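Ectonucleotide pyrophosphatase/phosphodiesterase family member 5 (Mus musculus, PDB 5VEO) probably hydrolyses phosphodiester and pyrophosphate bonds of nucleotide substrates as a zinc-dependent ectoenzyme, here an inactive variant holding AMP. Local coordinates at residues Y143-I156 with L168-G180. The protein carries 1 engineered substitution. Sequence-based numbering, arbitrary orientation.
Sequences YNESVSFEDRVAKI and LGFLYWEEPDDTG. With ZN (zinc ion), chain F; ZN (zinc ion), chain D; AMP (adenosine monophosphate), chain Q; NAG (2-acetamido-2-deoxy-beta-D-glucopyranose), chain I.
This is one wall of the nucleotide site in an alkaline-phosphatase-like fold, where helix 149-156 runs antiparallel to the neighbouring strand 168-173 and the segments beyond, with the start of helix 177-183, line the AMP and zinc site. Tyr-143 and Arg-152 converge on Glu-174: Tyr-143 OH donates to Glu-174 OE1 on its anti side at 2.6 Å, while Arg-152 NH1 makes a salt bridge to the same oxygen on the syn side at 2.9 Å, from the opposite face of the carboxylate. That fixes the phenol as it takes a hydrogen bond from the ribose O2', with the adenine lying over one face of its ring. Extended at CG-CD (chi2 177°), the arginine carries its guanidinium to the strand end; NE and NH2 grip Val-147 O side-on, NH2 adds weak bonds to the Glu-174 carboxylate, and NH1 also donates to Tyr-172 O at 2.8 Å. The edge of Trp-173 comes up against the flat guanidinium, CE3 sitting 3.5 Å from Arg-152 CZ with the planes 73° apart. A methionine in place of Arg-152 would probably leave the Glu-174 carboxylate without its counter-charge and Val-147 O without both side-chain donors. Phe-149 sets CB over the six-membered ring of Trp-173 and turns its ring edge to the indole face, planes at 72°. Leu-171 fills the helix-strand interface, CD1 against Arg-152 CB and CD2 against Val-153 CG2. Beyond the strand's C-terminal end, Asp-178 and Glu-145 share a zinc ion that also takes the ribose O3' of AMP; Glu-145 OE2 binds this zinc at 2.1 Å.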
ATOM      1  N   TYR A 143     -14.116   6.476  -6.232  1.00 12.02           N
ATOM      2  CA  TYR A 143     -13.936   5.681  -5.023  1.00 12.33           C
ATOM      3  C   TYR A 143     -15.197   5.711  -4.166  1.00 12.32           C
ATOM      4  O   TYR A 143     -15.746   6.779  -3.852  1.00 13.39           O
ATOM      5  CB  TYR A 143     -12.750   6.152  -4.178  1.00 12.53           C
ATOM      6  CG  TYR A 143     -12.580   5.223  -2.993  1.00 10.80           C
ATOM      7  CD1 TYR A 143     -13.039   5.567  -1.736  1.00 12.47           C
ATOM      8  CD2 TYR A 143     -12.051   3.949  -3.170  1.00 11.71           C
ATOM      9  CE1 TYR A 143     -12.915   4.702  -0.660  1.00 11.89           C
ATOM     10  CE2 TYR A 143     -11.927   3.068  -2.101  1.00  9.29           C
ATOM     11  CZ  TYR A 143     -12.395   3.443  -0.847  1.00  9.25           C
ATOM     12  OH  TYR A 143     -12.265   2.569   0.217  1.00 11.39           O
ATOM     13  N   ASN A 144     -15.631   4.524  -3.755  1.00 12.22           N
ATOM     14  CA  ASN A 144     -16.800   4.400  -2.896  1.00 12.59           C
ATOM     15  C   ASN A 144     -16.669   3.081  -2.149  1.00 11.78           C
ATOM     16  O   ASN A 144     -16.850   2.010  -2.734  1.00 12.01           O
ATOM     17  CB  ASN A 144     -18.087   4.471  -3.711  1.00 14.31           C
ATOM     18  CG  ASN A 144     -19.314   4.516  -2.836  1.00 17.45           C
ATOM     19  OD1 ASN A 144     -19.345   3.902  -1.772  1.00 15.19           O
ATOM     20  ND2 ASN A 144     -20.339   5.247  -3.273  1.00 20.49           N
ATOM     21  N   GLU A 145     -16.354   3.171  -0.861  1.00 13.75           N
ATOM     22  CA  GLU A 145     -16.115   1.986  -0.045  1.00 15.02           C
ATOM     23  C   GLU A 145     -17.348   1.100   0.081  1.00 12.97           C
ATOM     24  O   GLU A 145     -17.214  -0.092   0.399  1.00 16.43           O
ATOM     25  CB  GLU A 145     -15.622   2.443   1.331  1.00 18.99           C
ATOM     26  CG  GLU A 145     -15.201   1.331   2.229  1.00 28.03           C
ATOM     27  CD  GLU A 145     -14.396   1.836   3.402  1.00 36.20           C
ATOM     28  OE1 GLU A 145     -14.534   3.033   3.730  1.00 39.14           O
ATOM     29  OE2 GLU A 145     -13.605   1.055   3.979  1.00 36.72           O
ATOM     30  N   SER A 146     -18.548   1.658  -0.149  1.00 15.34           N
ATOM     31  CA  SER A 146     -19.794   0.905  -0.024  1.00 16.20           C
ATOM     32  C   SER A 146     -20.060  -0.032  -1.187  1.00 13.70           C
ATOM     33  O   SER A 146     -20.977  -0.856  -1.095  1.00 21.03           O
ATOM     34  CB  SER A 146     -20.975   1.864   0.103  1.00 22.23           C
ATOM     35  OG  SER A 146     -20.815   2.670   1.255  1.00 25.36           O
ATOM     36  N   VAL A 147     -19.325   0.092  -2.287  1.00 15.04           N
ATOM     37  CA  VAL A 147     -19.555  -0.784  -3.425  1.00 12.54           C
ATOM     38  C   VAL A 147     -19.043  -2.171  -3.071  1.00 11.63           C
ATOM     39  O   VAL A 147     -17.906  -2.333  -2.605  1.00 13.72           O
ATOM     40  CB  VAL A 147     -18.873  -0.231  -4.685  1.00 14.33           C
ATOM     41  CG1 VAL A 147     -18.997  -1.204  -5.829  1.00 13.16           C
ATOM     42  CG2 VAL A 147     -19.485   1.105  -5.077  1.00 16.04           C
ATOM     43  N   SER A 148     -19.892  -3.171  -3.271  1.00 13.35           N
ATOM     44  CA  SER A 148     -19.582  -4.530  -2.871  1.00 14.44           C
ATOM     45  C   SER A 148     -18.391  -5.068  -3.660  1.00 10.45           C
ATOM     46  O   SER A 148     -18.083  -4.629  -4.779  1.00 11.58           O
ATOM     47  CB  SER A 148     -20.791  -5.432  -3.099  1.00 15.24           C
ATOM     48  OG  SER A 148     -20.983  -5.622  -4.487  1.00 16.34           O
ATOM     49  N   PHE A 149     -17.716  -6.046  -3.056  1.00 12.60           N
ATOM     50  CA  PHE A 149     -16.643  -6.731  -3.755  1.00 11.95           C
ATOM     51  C   PHE A 149     -17.144  -7.343  -5.054  1.00 11.09           C
ATOM     52  O   PHE A 149     -16.475  -7.261  -6.091  1.00 12.77           O
ATOM     53  CB  PHE A 149     -16.062  -7.817  -2.865  1.00 11.94           C
ATOM     54  CG  PHE A 149     -14.915  -8.516  -3.475  1.00 11.20           C
ATOM     55  CD1 PHE A 149     -15.074  -9.772  -4.039  1.00 12.41           C
ATOM     56  CD2 PHE A 149     -13.671  -7.917  -3.510  1.00 14.32           C
ATOM     57  CE1 PHE A 149     -13.997 -10.427  -4.602  1.00 14.39           C
ATOM     58  CE2 PHE A 149     -12.593  -8.568  -4.077  1.00 14.86           C
ATOM     59  CZ  PHE A 149     -12.759  -9.817  -4.631  1.00 13.27           C
ATOM     60  N   GLU A 150     -18.337  -7.939  -5.016  1.00 13.91           N
ATOM     61  CA  GLU A 150     -18.894  -8.598  -6.190  1.00 15.04           C
ATOM     62  C   GLU A 150     -19.148  -7.598  -7.313  1.00 15.49           C
ATOM     63  O   GLU A 150     -18.929  -7.905  -8.495  1.00 16.29           O
ATOM     64  CB  GLU A 150     -20.173  -9.336  -5.793  1.00 19.93           C
ATOM     65  CG  GLU A 150     -19.944 -10.496  -4.786  1.00 23.07           C
ATOM     66  CD  GLU A 150     -19.566 -10.054  -3.367  1.00 26.40           C
ATOM     67  OE1 GLU A 150     -19.929  -8.919  -2.960  1.00 19.77           O
ATOM     68  OE2 GLU A 150     -18.882 -10.861  -2.660  1.00 31.01           O
ATOM     69  N   ASP A 151     -19.569  -6.383  -6.967  1.00 13.97           N
ATOM     70  CA  ASP A 151     -19.770  -5.367  -8.000  1.00 14.57           C
ATOM     71  C   ASP A 151     -18.440  -4.894  -8.575  1.00 14.47           C
ATOM     72  O   ASP A 151     -18.342  -4.596  -9.774  1.00 15.85           O
ATOM     73  CB  ASP A 151     -20.563  -4.195  -7.428  1.00 16.18           C
ATOM     74  CG  ASP A 151     -22.058  -4.479  -7.367  1.00 25.47           C
ATOM     75  OD1 ASP A 151     -22.497  -5.449  -8.007  1.00 32.26           O
ATOM     76  OD2 ASP A 151     -22.797  -3.728  -6.693  1.00 30.18           O
ATOM     77  N   ARG A 152     -17.406  -4.792  -7.728  1.00 12.88           N
ATOM     78  CA  ARG A 152     -16.084  -4.431  -8.227  1.00 12.15           C
ATOM     79  C   ARG A 152     -15.565  -5.487  -9.186  1.00 11.58           C
ATOM     80  O   ARG A 152     -15.034  -5.159 -10.255  1.00 12.12           O
ATOM     81  CB  ARG A 152     -15.107  -4.241  -7.058  1.00 11.39           C
ATOM     82  CG  ARG A 152     -15.507  -3.116  -6.146  1.00 11.01           C
ATOM     83  CD  ARG A 152     -14.568  -2.963  -4.938  1.00  9.91           C
ATOM     84  NE  ARG A 152     -15.256  -2.311  -3.826  1.00 10.88           N
ATOM     85  CZ  ARG A 152     -14.654  -1.677  -2.813  1.00  9.29           C
ATOM     86  NH1 ARG A 152     -13.336  -1.547  -2.770  1.00  8.73           N
ATOM     87  NH2 ARG A 152     -15.383  -1.127  -1.851  1.00 11.75           N
ATOM     88  N   VAL A 153     -15.720  -6.766  -8.821  1.00 12.67           N
ATOM     89  CA  VAL A 153     -15.319  -7.862  -9.698  1.00 11.73           C
ATOM     90  C   VAL A 153     -16.087  -7.796 -11.012  1.00 11.22           C
ATOM     91  O   VAL A 153     -15.519  -7.988 -12.097  1.00 13.71           O
ATOM     92  CB  VAL A 153     -15.536  -9.203  -8.987  1.00 12.12           C
ATOM     93  CG1 VAL A 153     -15.399 -10.368  -9.948  1.00 13.08           C
ATOM     94  CG2 VAL A 153     -14.522  -9.327  -7.855  1.00 12.57           C
ATOM     95  N   ALA A 154     -17.392  -7.540 -10.931  1.00 14.60           N
ATOM     96  CA  ALA A 154     -18.211  -7.506 -12.139  1.00 14.98           C
ATOM     97  C   ALA A 154     -17.682  -6.482 -13.130  1.00 13.29           C
ATOM     98  O   ALA A 154     -17.602  -6.754 -14.336  1.00 15.37           O
ATOM     99  CB  ALA A 154     -19.666  -7.214 -11.779  1.00 19.49           C
ATOM    100  N   LYS A 155     -17.309  -5.297 -12.644  1.00 12.30           N
ATOM    101  CA  LYS A 155     -16.772  -4.277 -13.538  1.00 14.81           C
ATOM    102  C   LYS A 155     -15.453  -4.722 -14.155  1.00 13.64           C
ATOM    103  O   LYS A 155     -15.221  -4.544 -15.357  1.00 14.58           O
ATOM    104  CB  LYS A 155     -16.601  -2.964 -12.782  1.00 15.03           C
ATOM    105  CG  LYS A 155     -17.916  -2.317 -12.424  1.00 17.00           C
ATOM    106  CD  LYS A 155     -18.580  -1.803 -13.723  1.00 24.31           C
ATOM    107  CE  LYS A 155     -20.062  -1.537 -13.634  1.00 37.52           C
ATOM    108  NZ  LYS A 155     -20.559  -1.395 -15.049  1.00 41.50           N
ATOM    109  N   ILE A 156     -14.554  -5.282 -13.336  1.00 13.86           N
ATOM    110  CA  ILE A 156     -13.286  -5.773 -13.859  1.00 13.13           C
ATOM    111  C   ILE A 156     -13.516  -6.780 -14.986  1.00 11.70           C
ATOM    112  O   ILE A 156     -12.852  -6.725 -16.028  1.00 13.93           O
ATOM    113  CB  ILE A 156     -12.453  -6.384 -12.712  1.00 13.88           C
ATOM    114  CG1 ILE A 156     -11.962  -5.270 -11.781  1.00 15.76           C
ATOM    115  CG2 ILE A 156     -11.313  -7.245 -13.260  1.00 17.02           C
ATOM    116  CD1 ILE A 156     -10.841  -4.407 -12.330  1.00 18.60           C
ATOM    117  N   LEU A 168      -4.993  -4.524 -18.591  1.00 13.91           N
ATOM    118  CA  LEU A 168      -4.416  -4.277 -17.267  1.00 13.69           C
ATOM    119  C   LEU A 168      -5.531  -3.799 -16.356  1.00 11.83           C
ATOM    120  O   LEU A 168      -6.161  -2.761 -16.620  1.00 14.99           O
ATOM    121  CB  LEU A 168      -3.306  -3.235 -17.343  1.00 13.91           C
ATOM    122  CG  LEU A 168      -2.785  -2.701 -16.018  1.00 14.72           C
ATOM    123  CD1 LEU A 168      -2.163  -3.856 -15.244  1.00 14.67           C
ATOM    124  CD2 LEU A 168      -1.791  -1.604 -16.271  1.00 17.31           C
ATOM    125  N   GLY A 169      -5.804  -4.570 -15.314  1.00 12.54           N
ATOM    126  CA  GLY A 169      -6.829  -4.232 -14.347  1.00 11.32           C
ATOM    127  C   GLY A 169      -6.278  -4.158 -12.930  1.00 11.85           C
ATOM    128  O   GLY A 169      -5.312  -4.845 -12.583  1.00 10.20           O
ATOM    129  N   PHE A 170      -6.910  -3.303 -12.122  1.00 10.98           N
ATOM    130  CA  PHE A 170      -6.577  -3.111 -10.711  1.00 10.51           C
ATOM    131  C   PHE A 170      -7.852  -3.233  -9.898  1.00 10.89           C
ATOM    132  O   PHE A 170      -8.836  -2.549 -10.187  1.00 12.23           O
ATOM    133  CB  PHE A 170      -5.943  -1.741 -10.454  1.00  9.45           C
ATOM    134  CG  PHE A 170      -4.613  -1.584 -11.089  1.00  9.56           C
ATOM    135  CD1 PHE A 170      -3.472  -2.029 -10.431  1.00 10.39           C
ATOM    136  CD2 PHE A 170      -4.487  -1.032 -12.356  1.00 10.90           C
ATOM    137  CE1 PHE A 170      -2.226  -1.915 -11.010  1.00 13.50           C
ATOM    138  CE2 PHE A 170      -3.235  -0.907 -12.942  1.00 13.56           C
ATOM    139  CZ  PHE A 170      -2.104  -1.361 -12.274  1.00 14.75           C
ATOM    140  N   LEU A 171      -7.830  -4.086  -8.880  1.00 10.59           N
ATOM    141  CA  LEU A 171      -8.979  -4.354  -8.024  1.00  9.26           C
ATOM    142  C   LEU A 171      -8.542  -4.201  -6.579  1.00  6.79           C
ATOM    143  O   LEU A 171      -7.514  -4.754  -6.189  1.00 10.22           O
ATOM    144  CB  LEU A 171      -9.522  -5.764  -8.281  1.00 10.26           C
ATOM    145  CG  LEU A 171     -10.598  -6.328  -7.373  1.00  9.60           C
ATOM    146  CD1 LEU A 171     -11.864  -5.493  -7.463  1.00 12.39           C
ATOM    147  CD2 LEU A 171     -10.892  -7.804  -7.690  1.00 12.61           C
ATOM    148  N   TYR A 172      -9.307  -3.445  -5.803  1.00  8.05           N
ATOM    149  CA  TYR A 172      -8.962  -3.110  -4.431  1.00  8.24           C
ATOM    150  C   TYR A 172     -10.128  -3.455  -3.512  1.00  7.55           C
ATOM    151  O   TYR A 172     -11.302  -3.219  -3.851  1.00  9.85           O
ATOM    152  CB  TYR A 172      -8.607  -1.626  -4.341  1.00  7.68           C
ATOM    153  CG  TYR A 172      -8.390  -1.090  -2.953  1.00  6.90           C
ATOM    154  CD1 TYR A 172      -7.208  -1.333  -2.266  1.00  6.98           C
ATOM    155  CD2 TYR A 172      -9.370  -0.359  -2.325  1.00  8.30           C
ATOM    156  CE1 TYR A 172      -7.007  -0.836  -0.992  1.00  7.74           C
ATOM    157  CE2 TYR A 172      -9.188   0.135  -1.058  1.00  9.00           C
ATOM    158  CZ  TYR A 172      -8.010  -0.115  -0.386  1.00 10.15           C
ATOM    159  OH  TYR A 172      -7.857   0.384   0.874  1.00 10.74           O
ATOM    160  N   TRP A 173      -9.789  -3.979  -2.332  1.00  7.26           N
ATOM    161  CA  TRP A 173     -10.756  -4.268  -1.275  1.00  6.32           C
ATOM    162  C   TRP A 173     -10.158  -3.853   0.066  1.00  9.06           C
ATOM    163  O   TRP A 173      -8.952  -4.012   0.279  1.00  7.40           O
ATOM    164  CB  TRP A 173     -11.123  -5.755  -1.279  1.00  8.22           C
ATOM    165  CG  TRP A 173     -12.229  -6.164  -0.353  1.00 10.06           C
ATOM    166  CD1 TRP A 173     -12.151  -7.068   0.675  1.00 11.30           C
ATOM    167  CD2 TRP A 173     -13.582  -5.702  -0.376  1.00  9.21           C
ATOM    168  NE1 TRP A 173     -13.377  -7.201   1.276  1.00 11.95           N
ATOM    169  CE2 TRP A 173     -14.271  -6.370   0.656  1.00  7.86           C
ATOM    170  CE3 TRP A 173     -14.278  -4.788  -1.172  1.00 11.85           C
ATOM    171  CZ2 TRP A 173     -15.616  -6.144   0.921  1.00 13.74           C
ATOM    172  CZ3 TRP A 173     -15.618  -4.573  -0.923  1.00 13.61           C
ATOM    173  CH2 TRP A 173     -16.275  -5.244   0.122  1.00 14.44           C
ATOM    174  N   GLU A 174     -11.008  -3.329   0.973  1.00  7.21           N
ATOM    175  CA  GLU A 174     -10.550  -2.681   2.205  1.00  7.32           C
ATOM    176  C   GLU A 174     -10.286  -3.648   3.357  1.00  5.71           C
ATOM    177  O   GLU A 174      -9.751  -3.221   4.401  1.00  7.91           O
ATOM    178  CB  GLU A 174     -11.573  -1.641   2.652  1.00  9.34           C
ATOM    179  CG  GLU A 174     -11.742  -0.475   1.684  1.00 11.21           C
ATOM    180  CD  GLU A 174     -12.630  -0.757   0.472  1.00  7.56           C
ATOM    181  OE1 GLU A 174     -12.659   0.115  -0.436  1.00 10.23           O
ATOM    182  OE2 GLU A 174     -13.328  -1.806   0.450  1.00 10.39           O
ATOM    183  N   GLU A 175     -10.669  -4.912   3.206  1.00  7.32           N
ATOM    184  CA  GLU A 175     -10.355  -5.943   4.195  1.00  7.18           C
ATOM    185  C   GLU A 175      -9.177  -6.791   3.722  1.00  5.07           C
ATOM    186  O   GLU A 175      -9.023  -7.032   2.506  1.00  6.74           O
ATOM    187  CB  GLU A 175     -11.569  -6.832   4.455  1.00  8.50           C
ATOM    188  CG  GLU A 175     -12.701  -6.147   5.187  1.00  9.93           C
ATOM    189  CD  GLU A 175     -12.453  -5.931   6.686  1.00 10.76           C
ATOM    190  OE1 GLU A 175     -11.288  -5.892   7.137  1.00 10.97           O
ATOM    191  OE2 GLU A 175     -13.460  -5.775   7.410  1.00 15.12           O
ATOM    192  N   PRO A 176      -8.375  -7.303   4.681  1.00  6.25           N
ATOM    193  CA  PRO A 176      -8.606  -7.349   6.128  1.00  6.08           C
ATOM    194  C   PRO A 176      -8.049  -6.167   6.960  1.00  5.08           C
ATOM    195  O   PRO A 176      -8.037  -6.233   8.185  1.00  6.48           O
ATOM    196  CB  PRO A 176      -7.909  -8.652   6.518  1.00  7.98           C
ATOM    197  CG  PRO A 176      -6.749  -8.711   5.603  1.00  7.98           C
ATOM    198  CD  PRO A 176      -7.261  -8.182   4.290  1.00  8.29           C
ATOM    199  N   ASP A 177      -7.656  -5.081   6.289  1.00  5.92           N
ATOM    200  CA  ASP A 177      -7.157  -3.894   6.991  1.00  6.01           C
ATOM    201  C   ASP A 177      -8.172  -3.349   7.994  1.00  7.09           C
ATOM    202  O   ASP A 177      -7.834  -3.066   9.153  1.00  7.60           O
ATOM    203  CB  ASP A 177      -6.783  -2.818   5.974  1.00  6.18           C
ATOM    204  CG  ASP A 177      -6.227  -1.571   6.621  1.00  5.12           C
ATOM    205  OD1 ASP A 177      -5.039  -1.578   7.007  1.00  8.75           O
ATOM    206  OD2 ASP A 177      -6.965  -0.556   6.721  1.00 10.06           O
ATOM    207  N   ASP A 178      -9.418  -3.153   7.554  1.00  6.69           N
ATOM    208  CA  ASP A 178     -10.416  -2.492   8.395  1.00  9.20           C
ATOM    209  C   ASP A 178     -10.617  -3.246   9.704  1.00  8.67           C
ATOM    210  O   ASP A 178     -10.561  -2.665  10.794  1.00  9.95           O
ATOM    211  CB  ASP A 178     -11.747  -2.395   7.649  1.00 13.95           C
ATOM    212  CG  ASP A 178     -11.854  -1.163   6.784  1.00 30.69           C
ATOM    213  OD1 ASP A 178     -10.978  -0.280   6.879  1.00 36.59           O
ATOM    214  OD2 ASP A 178     -12.831  -1.076   6.018  1.00 36.98           O
ATOM    215  N   THR A 179     -10.896  -4.542   9.612  1.00  8.48           N
ATOM    216  CA  THR A 179     -11.101  -5.333  10.820  1.00  9.17           C
ATOM    217  C   THR A 179      -9.803  -5.490  11.611  1.00 10.94           C
ATOM    218  O   THR A 179      -9.822  -5.504  12.848  1.00 10.15           O
ATOM    219  CB  THR A 179     -11.709  -6.683  10.439  1.00 12.83           C
ATOM    220  OG1 THR A 179     -13.033  -6.473   9.924  1.00 15.82           O
ATOM    221  CG2 THR A 179     -11.783  -7.609  11.640  1.00 17.24           C
ATOM    222  N   GLY A 180      -8.669  -5.638  10.921  1.00  8.88           N
ATOM    223  CA  GLY A 180      -7.389  -5.698  11.619  1.00  7.83           C
ATOM    224  C   GLY A 180      -7.162  -4.508  12.536  1.00  5.95           C
ATOM    225  O   GLY A 180      -6.679  -4.657  13.662  1.00  7.57           O
TER
HETATM  226 ZN    ZN F 503     -12.025   1.480   5.279  0.54 34.53          ZN
HETATM  227 ZN    ZN D 501      -4.847   0.441   7.632  1.00  7.05          ZN
HETATM  228  P   AMP Q 524      -4.448   2.302   5.279  1.00  7.97           P
HETATM  229  O1P AMP Q 524      -3.202   3.132   5.218  1.00  9.16           O
HETATM  230  O2P AMP Q 524      -4.968   2.162   6.715  1.00  7.94           O
HETATM  231  O3P AMP Q 524      -4.291   0.932   4.625  1.00  8.37           O
HETATM  232  O5' AMP Q 524      -5.597   3.048   4.450  1.00 10.53           O
HETATM  233  C5' AMP Q 524      -6.676   2.273   3.906  1.00 11.55           C
HETATM  234  C4' AMP Q 524      -7.998   2.990   3.913  1.00 10.46           C
HETATM  235  O4' AMP Q 524      -7.991   3.955   2.869  1.00 15.30           O
HETATM  236  C3' AMP Q 524      -9.184   2.073   3.608  1.00 12.73           C
HETATM  237  O3' AMP Q 524      -9.943   1.842   4.775  1.00 20.69           O
HETATM  238  C2' AMP Q 524     -10.020   2.837   2.577  1.00 14.89           C
HETATM  239  O2' AMP Q 524     -11.377   2.976   2.897  1.00 22.33           O
HETATM  240  C1' AMP Q 524      -9.326   4.182   2.492  1.00 16.30           C
HETATM  241  N9  AMP Q 524      -9.337   4.744   1.160  1.00 15.95           N
HETATM  242  C8  AMP Q 524      -8.748   4.254   0.055  1.00 16.93           C
HETATM  243  N7  AMP Q 524      -8.972   5.089  -0.990  1.00 15.49           N
HETATM  244  C5  AMP Q 524      -9.712   6.121  -0.505  1.00 15.19           C
HETATM  245  C6  AMP Q 524     -10.299   7.363  -1.047  1.00 16.24           C
HETATM  246  N6  AMP Q 524     -10.135   7.669  -2.346  1.00 17.62           N
HETATM  247  N1  AMP Q 524     -10.989   8.165  -0.217  1.00 17.15           N
HETATM  248  C2  AMP Q 524     -11.165   7.887   1.087  1.00 21.77           C
HETATM  249  N3  AMP Q 524     -10.660   6.785   1.665  1.00 19.39           N
HETATM  250  C4  AMP Q 524      -9.952   5.887   0.906  1.00 15.36           C
HETATM  251  C1  NAG I 511     -21.536   5.351  -2.486  1.00 25.00           C
HETATM  252  C2  NAG I 511     -22.166   6.732  -2.616  1.00 30.27           C
HETATM  253  C3  NAG I 511     -23.305   6.855  -1.634  1.00 34.72           C
HETATM  254  C4  NAG I 511     -24.341   5.775  -1.902  1.00 38.49           C
HETATM  255  C5  NAG I 511     -23.745   4.365  -1.998  1.00 37.35           C
HETATM  256  C6  NAG I 511     -24.748   3.426  -2.641  1.00 37.31           C
HETATM  257  C7  NAG I 511     -21.101   8.881  -3.160  1.00 36.41           C
HETATM  258  C8  NAG I 511     -20.040   9.870  -2.774  1.00 38.34           C
HETATM  259  N2  NAG I 511     -21.192   7.789  -2.393  1.00 31.99           N
HETATM  260  O3  NAG I 511     -23.919   8.130  -1.789  1.00 36.43           O
HETATM  261  O4  NAG I 511     -25.298   5.779  -0.850  1.00 47.34           O
HETATM  262  O5  NAG I 511     -22.536   4.325  -2.790  1.00 35.77           O
HETATM  263  O6  NAG I 511     -24.161   2.323  -3.317  1.00 49.67           O
HETATM  264  O7  NAG I 511     -21.842   9.066  -4.123  1.00 38.65           O
HETATM  265  O   HOH W   1     -12.149   3.505   6.485  1.00 53.93           O
HETATM  266  O   HOH W   2     -13.920   2.920   5.968  1.00 36.29           O
HETATM  267  O   HOH W   3     -14.114   0.726   6.125  1.00 52.83           O